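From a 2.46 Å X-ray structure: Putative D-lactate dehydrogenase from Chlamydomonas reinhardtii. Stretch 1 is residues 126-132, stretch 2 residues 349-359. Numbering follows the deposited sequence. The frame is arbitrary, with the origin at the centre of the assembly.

Stretch 1 126-132: VRVVRVP
Stretch 2 (349-359) TTTIQNIADYV

Residues 127-129 form a short β-strand with extended backbone torsions (phi/psi of -106/141, -112/128 and -122/172), and the chain continues nearly extended through Arg130 (-162/160) and Val131 (-107/104) before Pro132 turns it into the helical region at -74/-23. Stretch 2 is helical throughout, continuing a helix that begins earlier in the chain. Its phi values lie between -57° and -74° and its psi values between -36° and -52°, and an unbroken i to i+4 ladder runs from Gln353 N to Thr349 O (3.0 Å) through Val359 N to Ile355 O (2.9 Å). The two segments run in opposite directions: Val129 CA lies 6.8 Å from Asn354 CA, and Val131 CA lies 6.6 Å from Thr350 CA, so two residues of extended chain match one turn of helix. The same offset pairs Arg127 with Tyr358, but there the CA atoms are 9.4 Å apart. The helix presents Thr350, Asn354 and Tyr358, spaced four apart, to the other segment. Together the two stretches bury 299 Å².

Asn354 provides the one hydrogen bond between them. Its CA-CB bond points toward stretch 1, and with chi1 -84° (m) and chi2 -14° the amide places ND2 2.8 Å from Arg130 O, with an N-H...O angle of 140°. A main-chain carbonyl just past the strand is thereby satisfied by a buried side chain, while Asn354 OD1 is bonded elsewhere in the structure. The same ND2 lies 3.2 Å from Val129 CG1, a close contact; Val129 points toward the helix with chi1 at 110°, between wells. Arg130 has its CA-CB bond directed away, its side chain extended (chi1 168°, chi2 -161°, chi3 -178°) and no nearer than 5.4 Å (Arg130 CB to Asn354 ND2); its carbonyl O makes the contacts with the helix.

Val131, chi1 178° (t), points sideways and sets CG2 3.7 Å from Thr350 CG2, a methyl-to-methyl van der Waals contact, and 3.4 Å from Thr351 OG1. Both threonines adopt the m rotamer (-71° and -69°). Thr350 directs its CA-CB bond toward stretch 1, and its hydroxyl is bonded elsewhere, leaving the methyl to pack against the valine.

At the other end, the CA-CB bonds of Arg127 (chi1 -56°, chi2 178°, chi3 64°, chi4 180°) and Tyr358 (chi1 166°, chi2 72°) each point toward the other stretch. Arg127 NH1 reaches the edge of the tyrosine ring, near its plane, 4.4 Å from Tyr358 CE1, a loose contact. Away from the interface, Gln353 NE2 donates to Asp357 OD1 (2.6 Å), linking successive turns of the helix.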

ATOM      1  N   VAL A 126       3.984  29.554  36.423  1.00 87.52           N
ATOM      2  CA  VAL A 126       3.078  28.844  35.530  1.00 84.46           C
ATOM      3  C   VAL A 126       2.456  27.606  36.212  1.00 78.80           C
ATOM      4  O   VAL A 126       3.172  26.802  36.817  1.00 76.62           O
ATOM      5  CB  VAL A 126       3.827  28.421  34.233  1.00 66.57           C
ATOM      6  CG1 VAL A 126       2.884  27.694  33.236  1.00 63.26           C
ATOM      7  CG2 VAL A 126       4.496  29.637  33.594  1.00 69.91           C
ATOM      8  N   ARG A 127       1.134  27.455  36.117  1.00 74.99           N
ATOM      9  CA  ARG A 127       0.454  26.298  36.704  1.00 71.42           C
ATOM     10  C   ARG A 127       0.035  25.347  35.594  1.00 67.26           C
ATOM     11  O   ARG A 127      -0.403  25.783  34.524  1.00 68.17           O
ATOM     12  CB  ARG A 127      -0.764  26.719  37.519  1.00 72.41           C
ATOM     13  CG  ARG A 127      -0.433  27.707  38.594  1.00 77.59           C
ATOM     14  CD  ARG A 127      -1.653  28.139  39.347  1.00 80.08           C
ATOM     15  NE  ARG A 127      -2.285  27.057  40.081  1.00 80.00           N
ATOM     16  CZ  ARG A 127      -3.377  27.223  40.820  1.00 84.27           C
ATOM     17  NH1 ARG A 127      -3.930  28.428  40.917  1.00 86.06           N
ATOM     18  NH2 ARG A 127      -3.905  26.201  41.477  1.00 85.36           N
ATOM     19  N   VAL A 128       0.168  24.052  35.861  1.00 60.64           N
ATOM     20  CA  VAL A 128      -0.123  23.037  34.877  1.00 57.89           C
ATOM     21  C   VAL A 128      -1.361  22.217  35.253  1.00 59.38           C
ATOM     22  O   VAL A 128      -1.452  21.659  36.351  1.00 59.08           O
ATOM     23  CB  VAL A 128       1.079  22.096  34.674  1.00 60.20           C
ATOM     24  CG1 VAL A 128       0.749  21.055  33.628  1.00 52.74           C
ATOM     25  CG2 VAL A 128       2.323  22.884  34.254  1.00 57.30           C
ATOM     26  N   VAL A 129      -2.295  22.109  34.317  1.00 56.98           N
ATOM     27  CA  VAL A 129      -3.489  21.330  34.554  1.00 52.94           C
ATOM     28  C   VAL A 129      -3.557  20.249  33.454  1.00 58.42           C
ATOM     29  O   VAL A 129      -2.733  20.234  32.543  1.00 58.03           O
ATOM     30  CB  VAL A 129      -4.705  22.239  34.589  1.00 48.51           C
ATOM     31  CG1 VAL A 129      -5.578  22.025  33.376  1.00 44.74           C
ATOM     32  CG2 VAL A 129      -5.466  21.999  35.857  1.00 48.78           C
ATOM     33  N   ARG A 130      -4.487  19.311  33.548  1.00 60.28           N
ATOM     34  CA  ARG A 130      -4.325  18.059  32.804  1.00 54.54           C
ATOM     35  C   ARG A 130      -5.603  17.241  32.619  1.00 50.98           C
ATOM     36  O   ARG A 130      -6.568  17.442  33.336  1.00 48.38           O
ATOM     37  CB  ARG A 130      -3.297  17.271  33.596  1.00 54.60           C
ATOM     38  CG  ARG A 130      -3.086  15.858  33.301  1.00 60.00           C
ATOM     39  CD  ARG A 130      -2.389  15.269  34.552  1.00 66.44           C
ATOM     40  NE  ARG A 130      -2.042  13.857  34.422  1.00 72.57           N
ATOM     41  CZ  ARG A 130      -2.425  12.903  35.264  1.00 77.33           C
ATOM     42  NH1 ARG A 130      -3.175  13.194  36.317  1.00 72.66           N
ATOM     43  NH2 ARG A 130      -2.051  11.651  35.047  1.00 84.52           N
ATOM     44  N   VAL A 131      -5.652  16.337  31.651  1.00 48.93           N
ATOM     45  CA  VAL A 131      -6.771  15.391  31.664  1.00 51.18           C
ATOM     46  C   VAL A 131      -6.359  13.981  32.083  1.00 57.97           C
ATOM     47  O   VAL A 131      -5.805  13.233  31.287  1.00 64.51           O
ATOM     48  CB  VAL A 131      -7.470  15.300  30.321  1.00 45.61           C
ATOM     49  CG1 VAL A 131      -8.594  14.269  30.405  1.00 42.12           C
ATOM     50  CG2 VAL A 131      -7.984  16.662  29.911  1.00 44.41           C
ATOM     51  N   PRO A 132      -6.672  13.598  33.327  1.00 59.08           N
ATOM     52  CA  PRO A 132      -6.175  12.306  33.824  1.00 62.23           C
ATOM     53  C   PRO A 132      -6.861  11.045  33.253  1.00 64.13           C
ATOM     54  O   PRO A 132      -6.212  10.000  33.254  1.00 60.67           O
ATOM     55  CB  PRO A 132      -6.379  12.413  35.336  1.00 60.03           C
ATOM     56  CG  PRO A 132      -7.458  13.412  35.509  1.00 61.22           C
ATOM     57  CD  PRO A 132      -7.426  14.351  34.339  1.00 57.48           C
ATOM     58  N   THR A 349     -14.143  18.728  27.072  1.00 47.77           N
ATOM     59  CA  THR A 349     -14.969  19.297  28.125  1.00 52.06           C
ATOM     60  C   THR A 349     -14.208  19.381  29.457  1.00 48.13           C
ATOM     61  O   THR A 349     -14.324  20.370  30.160  1.00 46.99           O
ATOM     62  CB  THR A 349     -16.229  18.498  28.324  1.00 56.43           C
ATOM     63  OG1 THR A 349     -15.920  17.340  29.078  1.00 67.22           O
ATOM     64  CG2 THR A 349     -16.802  18.106  27.010  1.00 40.67           C
ATOM     65  N   THR A 350     -13.356  18.400  29.751  1.00 44.10           N
ATOM     66  CA  THR A 350     -12.545  18.462  30.956  1.00 41.74           C
ATOM     67  C   THR A 350     -11.518  19.582  30.927  1.00 49.75           C
ATOM     68  O   THR A 350     -11.268  20.215  31.962  1.00 50.86           O
ATOM     69  CB  THR A 350     -11.780  17.147  31.204  1.00 45.92           C
ATOM     70  OG1 THR A 350     -12.696  16.116  31.608  1.00 50.90           O
ATOM     71  CG2 THR A 350     -10.741  17.335  32.319  1.00 42.22           C
ATOM     72  N   THR A 351     -10.968  19.839  29.738  1.00 46.41           N
ATOM     73  CA  THR A 351      -9.954  20.865  29.505  1.00 39.75           C
ATOM     74  C   THR A 351     -10.565  22.246  29.607  1.00 49.89           C
ATOM     75  O   THR A 351      -9.922  23.175  30.089  1.00 53.93           O
ATOM     76  CB  THR A 351      -9.303  20.699  28.105  1.00 42.71           C
ATOM     77  OG1 THR A 351      -8.517  19.506  28.087  1.00 48.39           O
ATOM     78  CG2 THR A 351      -8.393  21.885  27.721  1.00 43.96           C
ATOM     79  N   ILE A 352     -11.803  22.384  29.131  1.00 50.75           N
ATOM     80  CA  ILE A 352     -12.485  23.678  29.127  1.00 45.84           C
ATOM     81  C   ILE A 352     -12.906  23.982  30.578  1.00 46.39           C
ATOM     82  O   ILE A 352     -12.711  25.100  31.071  1.00 48.72           O
ATOM     83  CB  ILE A 352     -13.699  23.671  28.167  1.00 42.83           C
ATOM     84  CG1 ILE A 352     -13.258  23.574  26.710  1.00 52.47           C
ATOM     85  CG2 ILE A 352     -14.558  24.886  28.352  1.00 46.86           C
ATOM     86  CD1 ILE A 352     -14.402  23.490  25.708  1.00 40.58           C
ATOM     87  N   GLN A 353     -13.402  22.955  31.269  1.00 49.18           N
ATOM     88  CA  GLN A 353     -13.752  23.020  32.691  1.00 59.91           C
ATOM     89  C   GLN A 353     -12.488  23.269  33.536  1.00 60.99           C
ATOM     90  O   GLN A 353     -12.527  23.999  34.515  1.00 67.30           O
ATOM     91  CB  GLN A 353     -14.460  21.728  33.121  1.00 66.62           C
ATOM     92  CG  GLN A 353     -14.900  21.659  34.587  1.00 78.50           C
ATOM     93  CD  GLN A 353     -16.084  22.569  34.958  1.00 88.96           C
ATOM     94  OE1 GLN A 353     -17.171  22.484  34.374  1.00 93.62           O
ATOM     95  NE2 GLN A 353     -15.874  23.428  35.953  1.00 91.08           N
ATOM     96  N   ASN A 354     -11.360  22.689  33.135  1.00 60.00           N
ATOM     97  CA  ASN A 354     -10.087  22.967  33.803  1.00 62.34           C
ATOM     98  C   ASN A 354      -9.739  24.452  33.672  1.00 68.73           C
ATOM     99  O   ASN A 354      -9.285  25.066  34.635  1.00 68.44           O
ATOM    100  CB  ASN A 354      -8.927  22.141  33.220  1.00 61.69           C
ATOM    101  CG  ASN A 354      -8.820  20.731  33.813  1.00 63.27           C
ATOM    102  OD1 ASN A 354      -9.431  20.405  34.845  1.00 65.07           O
ATOM    103  ND2 ASN A 354      -8.004  19.894  33.167  1.00 58.36           N
ATOM    104  N   ILE A 355      -9.918  25.009  32.468  1.00 66.36           N
ATOM    105  CA  ILE A 355      -9.675  26.430  32.245  1.00 61.89           C
ATOM    106  C   ILE A 355     -10.623  27.285  33.088  1.00 63.77           C
ATOM    107  O   ILE A 355     -10.191  28.226  33.743  1.00 73.51           O
ATOM    108  CB  ILE A 355      -9.884  26.886  30.781  1.00 55.29           C
ATOM    109  CG1 ILE A 355      -9.132  26.021  29.749  1.00 59.37           C
ATOM    110  CG2 ILE A 355      -9.598  28.395  30.692  1.00 50.08           C
ATOM    111  CD1 ILE A 355      -7.639  25.949  29.911  1.00 62.63           C
ATOM    112  N   ALA A 356     -11.915  26.949  33.057  1.00 59.65           N
ATOM    113  CA  ALA A 356     -12.936  27.743  33.732  1.00 61.91           C
ATOM    114  C   ALA A 356     -12.680  27.769  35.222  1.00 65.07           C
ATOM    115  O   ALA A 356     -12.722  28.843  35.831  1.00 76.17           O
ATOM    116  CB  ALA A 356     -14.316  27.209  33.441  1.00 55.25           C
ATOM    117  N   ASP A 357     -12.387  26.609  35.810  1.00 62.88           N
ATOM    118  CA  ASP A 357     -12.123  26.543  37.252  1.00 69.68           C
ATOM    119  C   ASP A 357     -10.958  27.442  37.636  1.00 71.67           C
ATOM    120  O   ASP A 357     -11.022  28.146  38.658  1.00 77.99           O
ATOM    121  CB  ASP A 357     -11.780  25.129  37.712  1.00 72.20           C
ATOM    122  CG  ASP A 357     -12.945  24.176  37.636  1.00 71.05           C
ATOM    123  OD1 ASP A 357     -14.115  24.619  37.505  1.00 70.44           O
ATOM    124  OD2 ASP A 357     -12.660  22.967  37.740  1.00 67.22           O
ATOM    125  N   TYR A 358      -9.905  27.398  36.811  1.00 59.99           N
ATOM    126  CA  TYR A 358      -8.728  28.246  36.975  1.00 62.44           C
ATOM    127  C   TYR A 358      -9.140  29.725  36.966  1.00 62.08           C
ATOM    128  O   TYR A 358      -8.759  30.477  37.856  1.00 67.46           O
ATOM    129  CB  TYR A 358      -7.661  27.983  35.889  1.00 63.82           C
ATOM    130  CG  TYR A 358      -6.634  29.092  35.880  1.00 67.36           C
ATOM    131  CD1 TYR A 358      -5.715  29.197  36.922  1.00 71.19           C
ATOM    132  CD2 TYR A 358      -6.601  30.052  34.870  1.00 63.37           C
ATOM    133  CE1 TYR A 358      -4.788  30.218  36.964  1.00 71.61           C
ATOM    134  CE2 TYR A 358      -5.668  31.078  34.903  1.00 61.16           C
ATOM    135  CZ  TYR A 358      -4.764  31.151  35.956  1.00 75.67           C
ATOM    136  OH  TYR A 358      -3.831  32.161  36.021  1.00 83.23           O
ATOM    137  N   VAL A 359      -9.889  30.127  35.939  1.00 60.95           N
ATOM    138  CA  VAL A 359     -10.373  31.496  35.778  1.00 65.00           C
ATOM    139  C   VAL A 359     -11.290  31.961  36.938  1.00 78.00           C
ATOM    140  O   VAL A 359     -11.234  33.114  37.400  1.00 75.85           O
ATOM    141  CB  VAL A 359     -11.167  31.641  34.461  1.00 66.12           C
ATOM    142  CG1 VAL A 359     -11.858  33.026  34.429  1.00 68.58           C
ATOM    143  CG2 VAL A 359     -10.250  31.420  33.225  1.00 58.66           C
TER